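Local atomic coordinates of phosphatidylglycerol lysyltransferase C-terminal domain-containing protein (Bacteroides thetaiotaomicron, PDB entry 2HQY), a protein that is of unknown function but binds coenzyme A and is probably an acyl- or aminoacyl-transferase of the GNAT-like acetyltransferase superfamily. Residues R164-C168 with G209-V213; L194-L198 with A219-G223; D49-V53 with P67-L73; M1-K5 with K79-D83. All blocks are in the same frame, centred on the assembly; numbering follows the deposited sequence.

The four contacts form two pairs, with 31 to 42 Å between centres across the pairs. Interactions 1 and 2 adjoin each other in the coenzyme A-binding part: helices 165-179 and 185-199 pack on the neighbouring antiparallel strands 207-213 and 216-227, which are hydrogen-bonded to each other. Interaction 2 is fully buried and wholly apolar, whereas interaction 1, nearer the sheet edge, adds a His-carboxylate hydrogen bond. Interactions 3 and 4 make up the second pair, their centres 13 Å apart, joined by the salt bridge of Asp49 with Lys79. Interaction 3 is strand pairing with water bridges at its exposed end; interaction 4 packs the N-terminal segment on helix 73-87 and includes one water bridge.

Interaction 1 of 4, residues R164-C168 with G209-V213; sequences RIQEC and GILHV
The first turn of helix 165-179 rests on strand 207-213, with Cys168 and Ile210 closest in register at 7.8 Å between CA atoms. Arg164, just ahead of the helical residues, directs its CB to Ile210 CD1 at 3.6 Å; its guanidinium reaches back to the carbonyl of Pro159. The helix begins at Ile165. Glu167, chi1 p and chi2 t, extends toward the strand and accepts a hydrogen bond from His212 NE2 to its OE2 (2.8 Å, nearly linear), in the plane of the imidazole; His212 ND1 is held by the carbonyl of Glu156 on the adjacent strand. Cys168, chi1 m, places SG 3.6 Å from Ile210 CD1. The strand is extended, so that alternate residues Ile210 (m, t) and His212 (m) face the helix, with Leu211 on the other sheet face. This is helix-on-sheet packing, consistent with the GNAT-like acetyltransferase fold expected of this family, on the helix that farther along carries the coenzyme A-binding Trp175.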
loop_
_atom_site.group_PDB
_atom_site.type_symbol
_atom_site.label_atom_id
_atom_site.label_comp_id
_atom_site.label_asym_id
_atom_site.label_seq_id
_atom_site.Cartn_x
_atom_site.Cartn_y
_atom_site.Cartn_z
ATOM N N ARG A 164 0.904 22.711 10.929
ATOM C CA ARG A 164 -0.251 22.231 11.678
ATOM C C ARG A 164 -0.644 20.783 11.360
ATOM O O ARG A 164 -1.633 20.279 11.913
ATOM C CB ARG A 164 -1.447 23.172 11.480
ATOM C CG ARG A 164 -1.211 24.596 12.013
ATOM C CD ARG A 164 -2.496 25.433 11.928
ATOM N NE ARG A 164 -2.245 26.820 12.318
ATOM C CZ ARG A 164 -2.345 27.867 11.495
ATOM N NH1 ARG A 164 -2.096 29.080 11.969
ATOM N NH2 ARG A 164 -2.722 27.731 10.218
ATOM N N ILE A 165 0.134 20.111 10.509
ATOM C CA ILE A 165 -0.125 18.704 10.190
ATOM C C ILE A 165 0.009 17.851 11.447
ATOM O O ILE A 165 -0.838 16.964 11.711
ATOM C CB ILE A 165 0.832 18.179 9.081
ATOM C CG1 ILE A 165 0.731 19.034 7.799
ATOM C CG2 ILE A 165 0.573 16.689 8.798
ATOM C CD1 ILE A 165 -0.481 18.728 6.886
ATOM N N GLN A 166 1.056 18.127 12.238
ATOM C CA GLN A 166 1.281 17.326 13.448
ATOM C C GLN A 166 0.086 17.349 14.434
ATOM O O GLN A 166 -0.249 16.304 15.059
ATOM C CB GLN A 166 2.603 17.683 14.145
ATOM C CG GLN A 166 2.963 16.705 15.264
ATOM C CD GLN A 166 3.144 15.283 14.739
ATOM O OE1 GLN A 166 3.907 15.065 13.810
ATOM N NE2 GLN A 166 2.450 14.311 15.352
ATOM N N GLU A 167 -0.553 18.504 14.613
ATOM C CA GLU A 167 -1.670 18.491 15.572
ATOM C C GLU A 167 -2.855 17.668 15.045
ATOM O O GLU A 167 -3.589 17.039 15.830
ATOM C CB GLU A 167 -2.080 19.890 16.038
ATOM C CG GLU A 167 -2.509 20.830 14.980
ATOM C CD GLU A 167 -2.981 22.157 15.573
ATOM O OE1 GLU A 167 -2.993 22.319 16.806
ATOM O OE2 GLU A 167 -3.326 23.045 14.799
ATOM N N CYS A 168 -3.030 17.639 13.727
ATOM C CA CYS A 168 -4.067 16.769 13.127
ATOM C C CYS A 168 -3.706 15.300 13.404
ATOM O O CYS A 168 -4.549 14.491 13.776
ATOM C CB CYS A 168 -4.171 16.995 11.618
ATOM S SG CYS A 168 -4.781 18.672 11.230
ATOM N N GLY A 209 -9.107 22.187 7.226
ATOM C CA GLY A 209 -9.325 23.181 8.312
ATOM C C GLY A 209 -9.189 22.492 9.661
ATOM O O GLY A 209 -9.291 21.236 9.768
ATOM N N ILE A 210 -8.947 23.307 10.682
ATOM C CA ILE A 210 -8.739 22.862 12.052
ATOM C C ILE A 210 -9.510 23.811 12.977
ATOM O O ILE A 210 -9.532 25.022 12.756
ATOM C CB ILE A 210 -7.226 22.927 12.418
ATOM C CG1 ILE A 210 -6.420 21.945 11.565
ATOM C CG2 ILE A 210 -7.023 22.591 13.873
ATOM C CD1 ILE A 210 -4.879 22.244 11.609
ATOM N N LEU A 211 -10.171 23.239 13.974
ATOM C CA LEU A 211 -10.848 23.988 15.008
ATOM C C LEU A 211 -10.048 23.848 16.312
ATOM O O LEU A 211 -9.649 22.730 16.697
ATOM C CB LEU A 211 -12.266 23.411 15.155
ATOM C CG LEU A 211 -13.372 24.327 15.638
ATOM C CD1 LEU A 211 -13.537 25.511 14.661
ATOM C CD2 LEU A 211 -14.656 23.508 15.836
ATOM N N HIS A 212 -9.798 24.983 16.973
ATOM C CA HIS A 212 -9.173 25.001 18.283
ATOM C C HIS A 212 -10.132 25.634 19.303
ATOM O O HIS A 212 -10.823 26.626 18.995
ATOM C CB HIS A 212 -7.911 25.830 18.243
ATOM C CG HIS A 212 -6.946 25.421 17.182
ATOM N ND1 HIS A 212 -6.984 25.928 15.893
ATOM C CD2 HIS A 212 -5.890 24.578 17.231
ATOM C CE1 HIS A 212 -5.990 25.398 15.200
ATOM N NE2 HIS A 212 -5.309 24.581 15.990
ATOM N N VAL A 213 -10.194 25.028 20.486
ATOM C CA VAL A 213 -10.953 25.581 21.619
ATOM C C VAL A 213 -10.047 25.544 22.848
ATOM O O VAL A 213 -9.347 24.553 23.084
ATOM C CB VAL A 213 -12.262 24.779 21.880
ATOM C CG1 VAL A 213 -12.912 25.214 23.197
ATOM C CG2 VAL A 213 -13.253 24.967 20.742
#

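Interaction 2 of 4, residues L194-L198 with A219-G223; sequences LIYAL and AFTFG
Two phenylalanines on one face of strand 219-223 meet a single face of helix 194-198 in a contact without hydrogen bonds between the segments. The short axes pass 10.8 Å apart at 76°, so the helix runs steeply across the strand; Leu198 and Phe222 are closest, 9.1 Å between CA atoms. In the extended strand Phe220 and Phe222, both chi1 p with chi2 91° and 73°, point toward the helix, while Thr221 between them faces the other way. Leu194 (t, t) reaches CD2 to the edge of the Phe220 ring, 4.1 Å from CZ, and its CG lies 4.3 Å from Phe222 CE2. One turn on, Leu198 (m, t) divides its methyls between the rings: CD1 is 4.4 Å from Phe220 CE1 and CD2 3.7 Å from Phe222 CE2. The small Ala197 lets Phe222 come close, with CB 3.5 Å from CZ. Tyr196 reaches Asp6 of the second subunit. Val235 on the next strand extends the apolar layer. Such packing of a helix on the sheet is consistent with the GNAT-like fold of this family, here next to Glu190 of the coenzyme A pocket.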
loop_
_atom_site.group_PDB
_atom_site.type_symbol
_atom_site.label_atom_id
_atom_site.label_comp_id
_atom_site.label_asym_id
_atom_site.label_seq_id
_atom_site.Cartn_x
_atom_site.Cartn_y
_atom_site.Cartn_z
ATOM N N LEU A 194 -5.840 8.110 6.122
ATOM C CA LEU A 194 -5.802 9.474 6.660
ATOM C C LEU A 194 -4.355 9.929 6.869
ATOM O O LEU A 194 -3.981 11.045 6.525
ATOM C CB LEU A 194 -6.593 9.476 7.980
ATOM C CG LEU A 194 -6.885 10.771 8.706
ATOM C CD1 LEU A 194 -8.112 10.519 9.649
ATOM C CD2 LEU A 194 -5.628 11.148 9.507
ATOM N N ILE A 195 -3.554 9.047 7.430
ATOM C CA ILE A 195 -2.165 9.367 7.715
ATOM C C ILE A 195 -1.368 9.576 6.406
ATOM O O ILE A 195 -0.561 10.511 6.303
ATOM C CB ILE A 195 -1.542 8.307 8.636
ATOM C CG1 ILE A 195 -2.129 8.451 10.077
ATOM C CG2 ILE A 195 0.008 8.380 8.539
ATOM C CD1 ILE A 195 -1.708 7.327 11.019
ATOM N N TYR A 196 -1.593 8.726 5.407
ATOM C CA TYR A 196 -0.941 8.946 4.095
ATOM C C TYR A 196 -1.318 10.329 3.556
ATOM O O TYR A 196 -0.463 11.072 3.078
ATOM C CB TYR A 196 -1.357 7.853 3.104
ATOM C CG TYR A 196 -0.802 8.053 1.711
ATOM C CD1 TYR A 196 0.331 7.361 1.276
ATOM C CD2 TYR A 196 -1.425 8.935 0.830
ATOM C CE1 TYR A 196 0.815 7.544 -0.019
ATOM C CE2 TYR A 196 -0.950 9.139 -0.464
ATOM C CZ TYR A 196 0.143 8.434 -0.889
ATOM O OH TYR A 196 0.626 8.651 -2.170
ATOM N N ALA A 197 -2.603 10.664 3.617
ATOM C CA ALA A 197 -3.069 11.978 3.138
ATOM C C ALA A 197 -2.411 13.141 3.850
ATOM O O ALA A 197 -1.985 14.126 3.206
ATOM C CB ALA A 197 -4.582 12.087 3.281
ATOM N N LEU A 198 -2.343 13.060 5.179
ATOM C CA LEU A 198 -1.674 14.127 5.974
ATOM C C LEU A 198 -0.177 14.220 5.665
ATOM O O LEU A 198 0.376 15.321 5.479
ATOM C CB LEU A 198 -1.915 13.908 7.488
ATOM C CG LEU A 198 -3.372 14.246 7.952
ATOM C CD1 LEU A 198 -3.531 13.899 9.443
ATOM C CD2 LEU A 198 -3.783 15.729 7.708
ATOM N N ALA A 219 -10.880 19.574 16.388
ATOM C CA ALA A 219 -11.431 18.964 15.165
ATOM C C ALA A 219 -10.524 19.284 13.992
ATOM O O ALA A 219 -9.819 20.294 14.033
ATOM C CB ALA A 219 -12.841 19.489 14.875
ATOM N N PHE A 220 -10.526 18.419 12.970
ATOM C CA PHE A 220 -9.944 18.795 11.668
ATOM C C PHE A 220 -10.712 18.107 10.546
ATOM O O PHE A 220 -11.460 17.130 10.781
ATOM C CB PHE A 220 -8.432 18.496 11.604
ATOM C CG PHE A 220 -8.108 17.025 11.509
ATOM C CD1 PHE A 220 -7.983 16.408 10.255
ATOM C CD2 PHE A 220 -7.935 16.265 12.679
ATOM C CE1 PHE A 220 -7.708 15.030 10.149
ATOM C CE2 PHE A 220 -7.637 14.889 12.584
ATOM C CZ PHE A 220 -7.539 14.279 11.300
ATOM N N THR A 221 -10.526 18.608 9.335
ATOM C CA THR A 221 -11.235 18.088 8.154
ATOM C C THR A 221 -10.396 18.404 6.956
ATOM O O THR A 221 -9.657 19.399 6.983
ATOM C CB THR A 221 -12.672 18.718 8.040
ATOM O OG1 THR A 221 -13.411 18.079 6.999
ATOM C CG2 THR A 221 -12.634 20.232 7.794
ATOM N N PHE A 222 -10.478 17.574 5.911
ATOM C CA PHE A 222 -9.806 17.891 4.665
ATOM C C PHE A 222 -10.514 17.229 3.485
ATOM O O PHE A 222 -11.364 16.305 3.661
ATOM C CB PHE A 222 -8.298 17.550 4.711
ATOM C CG PHE A 222 -7.965 16.095 4.928
ATOM C CD1 PHE A 222 -8.159 15.152 3.896
ATOM C CD2 PHE A 222 -7.320 15.696 6.102
ATOM C CE1 PHE A 222 -7.767 13.808 4.074
ATOM C CE2 PHE A 222 -6.938 14.361 6.296
ATOM C CZ PHE A 222 -7.145 13.422 5.271
ATOM N N GLY A 223 -10.197 17.731 2.296
ATOM C CA GLY A 223 -10.759 17.207 1.065
ATOM C C GLY A 223 -10.152 17.909 -0.116
ATOM O O GLY A 223 -9.208 18.691 0.020
#

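Interaction 3 of 4, residues D49-V53 with P67-L73; sequences DDFLV and PVGNGDL
Phe51 is the largest contributor, its ring enclosed by the bend that residues 67-73 make as they leave the sheet. With chi1 m and chi2 -96°, it sets CD1 3.6 Å from Pro67 CB, CZ 3.4 Å from Gly71 N and CE1 4.2 Å from Leu73 CD1; Asp72 N approaches the ring edge, 3.6 Å from CE2. Next come Val68 and Leu52, an antiparallel hydrogen-bonded pair with CA atoms 5.0 Å apart: Leu52 N to Val68 O is 2.8 Å and Val68 N to Leu52 O 3.0 Å. Their side chains, both chi1 t, share one sheet face, CB to CB 4.2 Å. Gly69 and Gly71 adopt backbone angles (140/-167° and 162/-152°) that a CB would hinder. Beyond the pair, water replaces direct bonds: one joins Asp49 O and Asp72 N (2.9 Å each), another Asp50 O (2.6 Å) and Asn70 N (2.8 Å). Asp72 then N-caps helix 73-87. The whole is the open end of a beta hairpin, strands 51-58 and 61-69, passing into a helix.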
loop_
_atom_site.group_PDB
_atom_site.type_symbol
_atom_site.label_atom_id
_atom_site.label_comp_id
_atom_site.label_asym_id
_atom_site.label_seq_id
_atom_site.Cartn_x
_atom_site.Cartn_y
_atom_site.Cartn_z
ATOM N N ASP A 49 -7.018 3.831 -25.035
ATOM C CA ASP A 49 -8.084 4.222 -25.959
ATOM C C ASP A 49 -8.726 5.575 -25.571
ATOM O O ASP A 49 -9.948 5.704 -25.686
ATOM C CB ASP A 49 -9.191 3.139 -25.965
ATOM C CG ASP A 49 -8.783 1.831 -26.700
ATOM O OD1 ASP A 49 -7.644 1.728 -27.217
ATOM O OD2 ASP A 49 -9.628 0.899 -26.753
ATOM N N ASP A 50 -7.938 6.554 -25.102
ATOM C CA ASP A 50 -8.470 7.860 -24.609
ATOM C C ASP A 50 -9.373 7.798 -23.326
ATOM O O ASP A 50 -10.085 8.764 -22.983
ATOM C CB ASP A 50 -9.202 8.624 -25.721
ATOM C CG ASP A 50 -8.257 9.123 -26.841
ATOM O OD1 ASP A 50 -7.178 9.674 -26.522
ATOM O OD2 ASP A 50 -8.606 8.991 -28.038
ATOM N N PHE A 51 -9.358 6.671 -22.632
ATOM C CA PHE A 51 -10.035 6.593 -21.332
ATOM C C PHE A 51 -9.019 6.391 -20.215
ATOM O O PHE A 51 -7.973 5.762 -20.419
ATOM C CB PHE A 51 -10.966 5.397 -21.278
ATOM C CG PHE A 51 -12.187 5.506 -22.139
ATOM C CD1 PHE A 51 -13.395 5.940 -21.596
ATOM C CD2 PHE A 51 -12.149 5.071 -23.468
ATOM C CE1 PHE A 51 -14.579 5.977 -22.373
ATOM C CE2 PHE A 51 -13.301 5.095 -24.259
ATOM C CZ PHE A 51 -14.527 5.555 -23.706
ATOM N N LEU A 52 -9.380 6.865 -19.028
ATOM C CA LEU A 52 -8.623 6.611 -17.808
ATOM C C LEU A 52 -9.287 5.412 -17.140
ATOM O O LEU A 52 -10.495 5.454 -16.854
ATOM C CB LEU A 52 -8.689 7.832 -16.896
ATOM C CG LEU A 52 -8.170 7.655 -15.466
ATOM C CD1 LEU A 52 -6.726 7.189 -15.464
ATOM C CD2 LEU A 52 -8.354 8.967 -14.690
ATOM N N VAL A 53 -8.522 4.364 -16.879
ATOM C CA VAL A 53 -9.070 3.147 -16.243
ATOM C C VAL A 53 -8.303 2.746 -14.979
ATOM O O VAL A 53 -7.104 2.935 -14.920
ATOM C CB VAL A 53 -9.111 1.990 -17.279
ATOM C CG1 VAL A 53 -10.103 2.334 -18.414
ATOM C CG2 VAL A 53 -7.723 1.756 -17.890
ATOM N N PRO A 67 -14.724 3.193 -16.898
ATOM C CA PRO A 67 -13.773 4.065 -17.594
ATOM C C PRO A 67 -14.207 5.524 -17.614
ATOM O O PRO A 67 -15.389 5.828 -17.821
ATOM C CB PRO A 67 -13.750 3.493 -19.006
ATOM C CG PRO A 67 -14.057 2.005 -18.792
ATOM C CD PRO A 67 -15.109 2.034 -17.736
ATOM N N VAL A 68 -13.242 6.406 -17.392
ATOM C CA VAL A 68 -13.488 7.840 -17.396
ATOM C C VAL A 68 -12.974 8.413 -18.713
ATOM O O VAL A 68 -11.799 8.279 -19.051
ATOM C CB VAL A 68 -12.779 8.548 -16.209
ATOM C CG1 VAL A 68 -13.060 10.043 -16.219
ATOM C CG2 VAL A 68 -13.245 7.954 -14.873
ATOM N N GLY A 69 -13.862 9.077 -19.441
ATOM C CA GLY A 69 -13.476 9.748 -20.690
ATOM C C GLY A 69 -14.517 9.577 -21.764
ATOM O O GLY A 69 -15.644 9.159 -21.503
ATOM N N ASN A 70 -14.125 9.912 -22.985
ATOM C CA ASN A 70 -15.041 9.832 -24.111
ATOM C C ASN A 70 -14.351 9.039 -25.193
ATOM O O ASN A 70 -13.166 9.216 -25.456
ATOM C CB ASN A 70 -15.401 11.241 -24.579
ATOM C CG ASN A 70 -16.147 12.030 -23.505
ATOM O OD1 ASN A 70 -17.371 11.925 -23.374
ATOM N ND2 ASN A 70 -15.408 12.802 -22.717
ATOM N N GLY A 71 -15.067 8.129 -25.800
ATOM C CA GLY A 71 -14.469 7.412 -26.897
ATOM C C GLY A 71 -15.267 6.185 -27.140
ATOM O O GLY A 71 -16.478 6.151 -26.879
ATOM N N ASP A 72 -14.585 5.170 -27.657
ATOM C CA ASP A 72 -15.242 3.931 -27.979
ATOM C C ASP A 72 -15.297 3.075 -26.713
ATOM O O ASP A 72 -14.387 2.309 -26.421
ATOM C CB ASP A 72 -14.491 3.228 -29.100
ATOM C CG ASP A 72 -15.222 2.021 -29.627
ATOM O OD1 ASP A 72 -16.202 1.562 -28.987
ATOM O OD2 ASP A 72 -14.818 1.530 -30.709
ATOM N N LEU A 73 -16.384 3.231 -25.971
ATOM C CA LEU A 73 -16.565 2.509 -24.712
ATOM C C LEU A 73 -16.541 1.005 -24.922
ATOM O O LEU A 73 -15.959 0.287 -24.119
ATOM C CB LEU A 73 -17.867 2.929 -24.015
ATOM C CG LEU A 73 -18.168 2.320 -22.635
ATOM C CD1 LEU A 73 -17.080 2.666 -21.612
ATOM C CD2 LEU A 73 -19.544 2.787 -22.140
HETATM O O HOH W 1 -11.702 5.471 -28.031
HETATM O O HOH W 2 -11.485 10.876 -23.384
#

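Interaction 4 of 4, residues M1-K5 with K79-D83; sequences MIPFK and KLIED
Apolar side-chain packing, supplemented by one water bridge, lays the N-terminal segment 1-5 against helix 73-87, where that helix packs on the hairpin of strands 51-58 and 61-69, while Ile2 and Phe4 also touch strand 44-48. Residues 1-4 are irregular, with Pro3 at the centre of an inverse gamma turn; the chain then enters the short strand 5-6. Ile2 and Asp83 are nearest, 7.3 Å between CA atoms. Ile2 (m, t) pushes CD1 into the helix surface, 3.6 Å from Lys79 O, 4.0 Å from Leu80 CD2 and 4.1 Å from Asp83 CB. Phe4, chi1 m, turns its ring edge to Leu80 (m, t), CZ to CD2 4.1 Å, and sets CE2 3.5 Å from Asp83 OD2. The charged ends have partners elsewhere: Lys79 pairs with Asp49, and Asp83 with Lys55 and the hydroxyl of Tyr64. Asp83, chi1 t, also links the two segments through a single water, which accepts from Ile2 N at 3.2 Å and donates to Asp83 OD1 at 2.7 Å.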
loop_
_atom_site.group_PDB
_atom_site.type_symbol
_atom_site.label_atom_id
_atom_site.label_comp_id
_atom_site.label_asym_id
_atom_site.label_seq_id
_atom_site.Cartn_x
_atom_site.Cartn_y
_atom_site.Cartn_z
ATOM N N MET A 1 -1.405 -6.402 -21.777
ATOM C CA MET A 1 -1.056 -5.482 -22.824
ATOM C C MET A 1 -1.605 -4.119 -22.480
ATOM O O MET A 1 -1.322 -3.142 -23.128
ATOM C CB MET A 1 -1.607 -5.993 -24.148
ATOM C CG MET A 1 -1.995 -4.954 -25.120
ATOM S SD MET A 1 -1.446 -5.392 -26.797
ATOM C CE MET A 1 -2.991 -5.388 -27.695
ATOM N N ILE A 2 -2.421 -4.070 -21.452
ATOM C CA ILE A 2 -2.700 -2.811 -20.766
ATOM C C ILE A 2 -1.529 -2.538 -19.822
ATOM O O ILE A 2 -1.250 -3.340 -18.921
ATOM C CB ILE A 2 -4.053 -2.768 -20.019
ATOM C CG1 ILE A 2 -5.210 -3.082 -20.973
ATOM C CG2 ILE A 2 -4.243 -1.388 -19.370
ATOM C CD1 ILE A 2 -6.571 -3.208 -20.287
ATOM N N PRO A 3 -0.825 -1.414 -20.051
ATOM C CA PRO A 3 0.347 -1.101 -19.249
ATOM C C PRO A 3 -0.110 -0.490 -17.915
ATOM O O PRO A 3 0.104 0.702 -17.680
ATOM C CB PRO A 3 1.056 -0.051 -20.100
ATOM C CG PRO A 3 -0.096 0.728 -20.713
ATOM C CD PRO A 3 -1.118 -0.347 -21.037
ATOM N N PHE A 4 -0.766 -1.289 -17.073
ATOM C CA PHE A 4 -1.209 -0.788 -15.765
ATOM C C PHE A 4 0.001 -0.395 -14.938
ATOM O O PHE A 4 1.022 -1.110 -14.908
ATOM C CB PHE A 4 -2.057 -1.817 -15.007
ATOM C CG PHE A 4 -3.494 -1.839 -15.416
ATOM C CD1 PHE A 4 -4.329 -0.763 -15.118
ATOM C CD2 PHE A 4 -4.016 -2.920 -16.138
ATOM C CE1 PHE A 4 -5.668 -0.760 -15.519
ATOM C CE2 PHE A 4 -5.360 -2.939 -16.532
ATOM C CZ PHE A 4 -6.190 -1.865 -16.225
ATOM N N LYS A 5 -0.132 0.727 -14.241
ATOM C CA LYS A 5 0.895 1.147 -13.317
ATOM C C LYS A 5 0.312 1.533 -11.979
ATOM O O LYS A 5 -0.821 2.015 -11.903
ATOM C CB LYS A 5 1.712 2.295 -13.889
ATOM C CG LYS A 5 0.951 3.377 -14.576
ATOM C CD LYS A 5 1.730 3.800 -15.827
ATOM N N LYS A 79 -11.023 -4.568 -23.991
ATOM C CA LYS A 79 -9.660 -4.643 -23.475
ATOM C C LYS A 79 -9.614 -4.988 -21.972
ATOM O O LYS A 79 -8.754 -5.776 -21.524
ATOM C CB LYS A 79 -8.898 -3.351 -23.789
ATOM C CG LYS A 79 -7.980 -3.487 -24.998
ATOM C CD LYS A 79 -7.349 -2.157 -25.391
ATOM C CE LYS A 79 -7.858 -1.705 -26.754
ATOM N NZ LYS A 79 -6.796 -0.989 -27.529
ATOM N N LEU A 80 -10.536 -4.413 -21.200
ATOM C CA LEU A 80 -10.603 -4.687 -19.750
ATOM C C LEU A 80 -11.061 -6.126 -19.461
ATOM O O LEU A 80 -10.534 -6.782 -18.559
ATOM C CB LEU A 80 -11.517 -3.687 -19.032
ATOM C CG LEU A 80 -11.082 -2.215 -19.050
ATOM C CD1 LEU A 80 -12.177 -1.339 -18.487
ATOM C CD2 LEU A 80 -9.754 -2.011 -18.271
ATOM N N ILE A 81 -12.008 -6.627 -20.259
ATOM C CA ILE A 81 -12.454 -8.022 -20.115
ATOM C C ILE A 81 -11.297 -8.985 -20.377
ATOM O O ILE A 81 -11.126 -9.991 -19.667
ATOM C CB ILE A 81 -13.687 -8.327 -21.029
ATOM C CG1 ILE A 81 -14.889 -7.518 -20.541
ATOM C CG2 ILE A 81 -14.010 -9.841 -21.031
ATOM C CD1 ILE A 81 -15.991 -7.293 -21.604
ATOM N N GLU A 82 -10.493 -8.672 -21.393
ATOM C CA GLU A 82 -9.329 -9.482 -21.726
ATOM C C GLU A 82 -8.316 -9.443 -20.598
ATOM O O GLU A 82 -7.666 -10.442 -20.300
ATOM C CB GLU A 82 -8.680 -9.003 -23.036
ATOM C CG GLU A 82 -9.421 -9.474 -24.278
ATOM C CD GLU A 82 -9.150 -8.626 -25.528
ATOM O OE1 GLU A 82 -9.642 -9.016 -26.613
ATOM O OE2 GLU A 82 -8.471 -7.578 -25.436
ATOM N N ASP A 83 -8.202 -8.290 -19.949
ATOM C CA ASP A 83 -7.310 -8.169 -18.804
ATOM C C ASP A 83 -7.791 -9.069 -17.671
ATOM O O ASP A 83 -6.986 -9.799 -17.079
ATOM C CB ASP A 83 -7.204 -6.717 -18.344
ATOM C CG ASP A 83 -6.043 -6.503 -17.410
ATOM O OD1 ASP A 83 -4.890 -6.577 -17.877
ATOM O OD2 ASP A 83 -6.277 -6.294 -16.204
HETATM O O HOH W 3 -4.193 -6.550 -20.524
#